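Local coordinates for protein acyl-coenzyme A oxidase (Caenorhabditis elegans, PDB 5K3H) that catalyses the FAD-dependent, oxygen-consuming desaturation of acyl-CoAs to (2E)-enoyl-CoAs, the first step of peroxisomal beta-oxidation, at residues B[169-174]-B[259-263]; B[198-204]-B[216-222]. The contacts are given in a common frame with arbitrary orientation. Residue numbers count along the deposited sequence, not the author numbering.

Interaction 1: residues B[169-174]-B[259-263]; sequences YDIGTQ and RIPRT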
loop_
_atom_site.group_PDB
_atom_site.type_symbol
_atom_site.label_atom_id
_atom_site.label_comp_id
_atom_site.label_asym_id
_atom_site.label_seq_id
_atom_site.Cartn_x
_atom_site.Cartn_y
_atom_site.Cartn_z
ATOM N N TYR B 169 1.375 -17.047 -41.766
ATOM C CA TYR B 169 0.459 -17.848 -42.559
ATOM C C TYR B 169 1.257 -18.696 -43.540
ATOM O O TYR B 169 1.978 -18.161 -44.391
ATOM C CB TYR B 169 -0.552 -16.985 -43.309
ATOM C CG TYR B 169 -1.538 -17.887 -44.001
ATOM C CD1 TYR B 169 -2.187 -18.880 -43.276
ATOM C CD2 TYR B 169 -1.798 -17.791 -45.364
ATOM C CE1 TYR B 169 -3.080 -19.728 -43.870
ATOM C CE2 TYR B 169 -2.706 -18.647 -45.973
ATOM C CZ TYR B 169 -3.341 -19.614 -45.212
ATOM O OH TYR B 169 -4.242 -20.502 -45.755
ATOM N N ASP B 170 1.102 -20.016 -43.432
ATOM C CA ASP B 170 1.755 -20.983 -44.307
ATOM C C ASP B 170 0.752 -21.386 -45.385
ATOM O O ASP B 170 -0.128 -22.215 -45.143
ATOM C CB ASP B 170 2.219 -22.176 -43.480
ATOM C CG ASP B 170 3.008 -23.185 -44.292
ATOM O OD1 ASP B 170 2.747 -23.333 -45.509
ATOM O OD2 ASP B 170 3.895 -23.848 -43.704
ATOM N N ILE B 171 0.898 -20.806 -46.582
ATOM C CA ILE B 171 -0.076 -21.000 -47.659
ATOM C C ILE B 171 -0.069 -22.438 -48.164
ATOM O O ILE B 171 -1.109 -22.967 -48.575
ATOM C CB ILE B 171 0.177 -19.994 -48.795
ATOM C CG1 ILE B 171 0.106 -18.550 -48.271
ATOM C CG2 ILE B 171 -0.826 -20.201 -49.932
ATOM C CD1 ILE B 171 0.498 -17.481 -49.294
ATOM N N GLY B 172 1.097 -23.082 -48.178
ATOM C CA GLY B 172 1.165 -24.447 -48.663
ATOM C C GLY B 172 0.328 -25.403 -47.836
ATOM O O GLY B 172 -0.378 -26.253 -48.384
ATOM N N THR B 173 0.384 -25.271 -46.513
ATOM C CA THR B 173 -0.294 -26.185 -45.598
ATOM C C THR B 173 -1.586 -25.621 -45.016
ATOM O O THR B 173 -2.217 -26.293 -44.196
ATOM C CB THR B 173 0.652 -26.576 -44.466
ATOM O OG1 THR B 173 0.945 -25.423 -43.658
ATOM C CG2 THR B 173 1.947 -27.096 -45.060
ATOM N N GLN B 174 -1.954 -24.389 -45.366
ATOM C CA GLN B 174 -3.133 -23.716 -44.822
ATOM C C GLN B 174 -3.152 -23.773 -43.298
ATOM O O GLN B 174 -4.122 -24.226 -42.676
ATOM C CB GLN B 174 -4.410 -24.313 -45.394
ATOM C CG GLN B 174 -4.630 -24.021 -46.871
ATOM C CD GLN B 174 -5.749 -24.860 -47.415
ATOM O OE1 GLN B 174 -5.507 -25.837 -48.118
ATOM N NE2 GLN B 174 -6.991 -24.513 -47.054
ATOM N N ARG B 259 1.982 -25.102 -34.968
ATOM C CA ARG B 259 1.067 -25.039 -36.107
ATOM C C ARG B 259 -0.388 -25.262 -35.701
ATOM O O ARG B 259 -0.708 -26.236 -35.008
ATOM C CB ARG B 259 1.470 -26.070 -37.159
ATOM C CG ARG B 259 2.784 -25.740 -37.827
ATOM C CD ARG B 259 3.185 -26.726 -38.932
ATOM N NE ARG B 259 4.320 -26.169 -39.657
ATOM C CZ ARG B 259 4.244 -25.573 -40.845
ATOM N NH1 ARG B 259 3.085 -25.485 -41.494
ATOM N NH2 ARG B 259 5.346 -25.072 -41.387
ATOM N N ILE B 260 -1.264 -24.362 -36.153
ATOM C CA ILE B 260 -2.710 -24.454 -35.943
ATOM C C ILE B 260 -3.406 -24.232 -37.289
ATOM O O ILE B 260 -2.834 -23.578 -38.188
ATOM C CB ILE B 260 -3.197 -23.464 -34.862
ATOM C CG1 ILE B 260 -2.958 -22.011 -35.276
ATOM C CG2 ILE B 260 -2.522 -23.734 -33.526
ATOM C CD1 ILE B 260 -3.450 -21.002 -34.254
ATOM N N PRO B 261 -4.613 -24.779 -37.487
ATOM C CA PRO B 261 -5.312 -24.604 -38.770
ATOM C C PRO B 261 -5.597 -23.142 -39.088
ATOM O O PRO B 261 -5.661 -22.286 -38.207
ATOM C CB PRO B 261 -6.619 -25.386 -38.575
ATOM C CG PRO B 261 -6.324 -26.367 -37.474
ATOM C CD PRO B 261 -5.287 -25.748 -36.602
ATOM N N ARG B 262 -5.788 -22.870 -40.380
ATOM C CA ARG B 262 -6.164 -21.531 -40.810
ATOM C C ARG B 262 -7.382 -21.016 -40.055
ATOM O O ARG B 262 -7.441 -19.835 -39.682
ATOM C CB ARG B 262 -6.463 -21.510 -42.313
ATOM C CG ARG B 262 -6.655 -20.098 -42.855
ATOM C CD ARG B 262 -7.161 -20.026 -44.265
ATOM N NE ARG B 262 -8.617 -20.107 -44.370
ATOM C CZ ARG B 262 -9.294 -21.216 -44.646
ATOM N NH1 ARG B 262 -8.643 -22.357 -44.861
ATOM N NH2 ARG B 262 -10.619 -21.178 -44.731
ATOM N N THR B 263 -8.368 -21.884 -39.821
ATOM C CA THR B 263 -9.637 -21.466 -39.233
ATOM C C THR B 263 -9.572 -21.274 -37.720
ATOM O O THR B 263 -10.602 -20.942 -37.119
ATOM C CB THR B 263 -10.730 -22.481 -39.575
ATOM O OG1 THR B 263 -10.278 -23.794 -39.213
ATOM C CG2 THR B 263 -11.065 -22.445 -41.065
#

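Interaction 2: residues B[198-204]-B[216-222]; sequences NYAVVVA and HTFMVPL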
loop_
_atom_site.group_PDB
_atom_site.type_symbol
_atom_site.label_atom_id
_atom_site.label_comp_id
_atom_site.label_asym_id
_atom_site.label_seq_id
_atom_site.Cartn_x
_atom_site.Cartn_y
_atom_site.Cartn_z
ATOM N N ASN B 198 -6.237 -25.263 -20.641
ATOM C CA ASN B 198 -5.773 -26.078 -21.750
ATOM C C ASN B 198 -5.972 -25.416 -23.102
ATOM O O ASN B 198 -5.437 -25.910 -24.097
ATOM C CB ASN B 198 -6.425 -27.477 -21.732
ATOM C CG ASN B 198 -7.921 -27.457 -21.444
ATOM O OD1 ASN B 198 -8.622 -26.466 -21.650
ATOM N ND2 ASN B 198 -8.411 -28.573 -20.942
ATOM N N TYR B 199 -6.692 -24.303 -23.157
ATOM C CA TYR B 199 -6.818 -23.483 -24.355
ATOM C C TYR B 199 -6.493 -22.034 -24.010
ATOM O O TYR B 199 -6.515 -21.637 -22.841
ATOM C CB TYR B 199 -8.232 -23.597 -24.956
ATOM C CG TYR B 199 -8.458 -24.899 -25.702
ATOM C CD1 TYR B 199 -8.589 -26.114 -25.008
ATOM C CD2 TYR B 199 -8.590 -24.916 -27.089
ATOM C CE1 TYR B 199 -8.786 -27.313 -25.678
ATOM C CE2 TYR B 199 -8.794 -26.102 -27.764
ATOM C CZ TYR B 199 -8.896 -27.301 -27.055
ATOM O OH TYR B 199 -9.113 -28.487 -27.729
ATOM N N ALA B 200 -6.163 -21.247 -25.035
ATOM C CA ALA B 200 -6.084 -19.798 -24.866
ATOM C C ALA B 200 -6.418 -19.098 -26.172
ATOM O O ALA B 200 -6.119 -19.598 -27.254
ATOM C CB ALA B 200 -4.695 -19.356 -24.392
ATOM N N VAL B 201 -7.028 -17.927 -26.073
ATOM C CA VAL B 201 -7.053 -17.013 -27.208
ATOM C C VAL B 201 -5.762 -16.199 -27.131
ATOM O O VAL B 201 -5.518 -15.494 -26.147
ATOM C CB VAL B 201 -8.299 -16.110 -27.187
ATOM C CG1 VAL B 201 -8.240 -15.094 -28.328
ATOM C CG2 VAL B 201 -9.599 -16.935 -27.244
ATOM N N VAL B 202 -4.937 -16.282 -28.166
ATOM C CA VAL B 202 -3.581 -15.746 -28.142
ATOM C C VAL B 202 -3.493 -14.603 -29.142
ATOM O O VAL B 202 -3.996 -14.711 -30.269
ATOM C CB VAL B 202 -2.553 -16.842 -28.457
ATOM C CG1 VAL B 202 -1.143 -16.266 -28.575
ATOM C CG2 VAL B 202 -2.613 -17.910 -27.382
ATOM N N VAL B 203 -2.880 -13.493 -28.720
ATOM C CA VAL B 203 -2.676 -12.337 -29.584
ATOM C C VAL B 203 -1.266 -12.399 -30.154
ATOM O O VAL B 203 -0.297 -12.617 -29.419
ATOM C CB VAL B 203 -2.929 -11.023 -28.830
ATOM C CG1 VAL B 203 -2.770 -9.857 -29.768
ATOM C CG2 VAL B 203 -4.328 -11.022 -28.249
ATOM N N ALA B 204 -1.156 -12.214 -31.468
ATOM C CA ALA B 204 0.102 -12.350 -32.185
ATOM C C ALA B 204 0.031 -11.517 -33.458
ATOM O O ALA B 204 -1.047 -11.311 -34.019
ATOM C CB ALA B 204 0.397 -13.819 -32.520
ATOM N N HIS B 216 -3.702 -9.952 -34.335
ATOM C CA HIS B 216 -4.929 -10.712 -34.521
ATOM C C HIS B 216 -5.003 -11.794 -33.448
ATOM O O HIS B 216 -4.010 -12.098 -32.779
ATOM C CB HIS B 216 -4.981 -11.338 -35.915
ATOM C CG HIS B 216 -5.181 -10.349 -37.015
ATOM N ND1 HIS B 216 -4.206 -9.457 -37.400
ATOM C CD2 HIS B 216 -6.246 -10.114 -37.819
ATOM C CE1 HIS B 216 -4.657 -8.720 -38.405
ATOM N NE2 HIS B 216 -5.894 -9.095 -38.674
ATOM N N THR B 217 -6.179 -12.391 -33.275
ATOM C CA THR B 217 -6.367 -13.374 -32.213
ATOM C C THR B 217 -6.682 -14.765 -32.768
ATOM O O THR B 217 -7.396 -14.919 -33.774
ATOM C CB THR B 217 -7.453 -12.908 -31.206
ATOM O OG1 THR B 217 -8.711 -12.747 -31.867
ATOM C CG2 THR B 217 -7.056 -11.591 -30.560
ATOM N N PHE B 218 -6.155 -15.774 -32.076
ATOM C CA PHE B 218 -6.188 -17.149 -32.551
ATOM C C PHE B 218 -6.599 -18.061 -31.410
ATOM O O PHE B 218 -6.131 -17.909 -30.274
ATOM C CB PHE B 218 -4.821 -17.621 -33.100
ATOM C CG PHE B 218 -4.261 -16.745 -34.196
ATOM C CD1 PHE B 218 -4.474 -17.060 -35.531
ATOM C CD2 PHE B 218 -3.600 -15.565 -33.894
ATOM C CE1 PHE B 218 -3.994 -16.255 -36.535
ATOM C CE2 PHE B 218 -3.100 -14.759 -34.907
ATOM C CZ PHE B 218 -3.305 -15.104 -36.220
ATOM N N MET B 219 -7.447 -19.036 -31.722
ATOM C CA MET B 219 -7.721 -20.098 -30.768
ATOM C C MET B 219 -6.539 -21.053 -30.794
ATOM O O MET B 219 -6.119 -21.486 -31.866
ATOM C CB MET B 219 -9.028 -20.817 -31.115
ATOM C CG MET B 219 -9.361 -21.972 -30.186
ATOM S SD MET B 219 -9.546 -21.453 -28.453
ATOM C CE MET B 219 -11.145 -20.688 -28.557
ATOM N N VAL B 220 -5.958 -21.331 -29.623
ATOM C CA VAL B 220 -4.734 -22.112 -29.523
ATOM C C VAL B 220 -4.888 -23.214 -28.480
ATOM O O VAL B 220 -5.119 -22.921 -27.303
ATOM C CB VAL B 220 -3.510 -21.242 -29.185
ATOM C CG1 VAL B 220 -2.243 -22.092 -29.171
ATOM C CG2 VAL B 220 -3.370 -20.108 -30.173
ATOM N N PRO B 221 -4.819 -24.495 -28.863
ATOM C CA PRO B 221 -4.713 -25.557 -27.854
ATOM C C PRO B 221 -3.336 -25.563 -27.234
ATOM O O PRO B 221 -2.321 -25.468 -27.933
ATOM C CB PRO B 221 -4.972 -26.846 -28.639
ATOM C CG PRO B 221 -4.723 -26.510 -30.046
ATOM C CD PRO B 221 -4.931 -25.030 -30.234
ATOM N N LEU B 222 -3.311 -25.700 -25.912
ATOM C CA LEU B 222 -2.084 -25.630 -25.130
ATOM C C LEU B 222 -1.665 -26.960 -24.540
ATOM O O LEU B 222 -0.473 -27.251 -24.488
ATOM C CB LEU B 222 -2.249 -24.630 -23.977
ATOM C CG LEU B 222 -2.779 -23.255 -24.337
ATOM C CD1 LEU B 222 -3.050 -22.474 -23.048
ATOM C CD2 LEU B 222 -1.785 -22.568 -25.256
#

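Interaction 1: residues B[169-174]-B[259-263]
Arg262 lays its aliphatic stem against the ring of Tyr169, its CD sitting 3.3 Å from Tyr169 OH, and it has more area covered here than any other residue of the two segments. The polar ends of this pair are held elsewhere: Arg262 NE donates to the carbonyl of Val272 and Tyr169 OH bonds to that of Ala274, so both turn to the same short piece of chain, the end of strand 271-272 and the loop after it. The backbone of Arg262 adds a direct link, its N donating to Gln174 O at 3.1 Å, just where the chain leaves strand 258-261 for a 3-10 turn. The amide of Gln174 rests near the guanidinium, but Gln174 NE2 and Arg262 NH1, 3.5 Å apart, are both donors and form no bond.

At the other end, Arg259 reaches across to Asp170. Both NH1 (2.9 Å) and NH2 (3.0 Å) of Arg259 donate to Asp170 OD2, a salt bridge in which one carboxylate oxygen takes two hydrogen bonds; Glu175 gives Arg259 a second acidic partner. The other oxygen, Asp170 OD1, accepts from Thr173 N at 3.2 Å, an Asx motif that pins the turn after the strand.

The turn joins strand 166-170 to strand 175-179, its antiparallel partner, and strand 258-261 pairs with the far side of 175-179. The side chains of Tyr169 and Asp170 therefore reach past strand 175-179 to Arg262 and Arg259, while the Gln174 bond lies next to the 175-179/258-261 pairing, at the exposed margin of the sheet, with Ile260 turned away onto Phe176 and Leu178.

Interaction 2: residues B[198-204]-B[216-222]
Leu222 and Tyr199, the two residues with most area buried here, both lie at one end of an antiparallel ladder. Leu222 N donates to Asn198 O at 2.8 Å, and its side chain folds back so that CD1 comes within 3.8 Å of Ala200 CB. On the other face, Tyr199 has Pro221 over its ring, a CH-pi contact with Pro221 CA 4.3 Å from the centroid of the Tyr199 ring, while Met219 SD meets the ring edge, 5.2 Å from the centroid, as a Met-aromatic pair; Glu225 holds the tyrosine hydroxyl. Val202, buried almost as much, packs CG2 against Val220 CG2 at 3.6 Å and exchanges two backbone hydrogen bonds with Phe218: Val202 N to Phe218 O (2.9 Å) and Phe218 N to Val202 O (3.0 Å). Ala200–Val220 and Ala204–His216 repeat that doubly bonded pairing. Val201 and Met219 face helix 114-127, and Val203 packs on Tyr149, an FAD-binding residue. This is a regular antiparallel beta hairpin, part of the central beta domain of the acyl-CoA oxidase/dehydrogenase fold.

Overall arrangement
The two contacts lie about 15 Å apart, centre to centre, in one mixed sheet, where strand 166-170 runs parallel to its neighbour 199-208. Along the chain interaction 2 is nested inside interaction 1: residues 169-174 come first, then the hairpin 199-208/211-221, and residues 259-263 return last. They also touch directly, for Ile260 CD1 packs 3.8 Å from Phe218 CB and 4.2 Å from Val220 CG2. Interaction 1 ties strands at the solvent-exposed margin, away from the annotated sites, whereas interaction 2 is buried nearer the centre of the chain. The sheet thus runs from that exposed edge to strand 147-150, beside interaction 2, which carries the FAD-binding residues Tyr149 and Ala150.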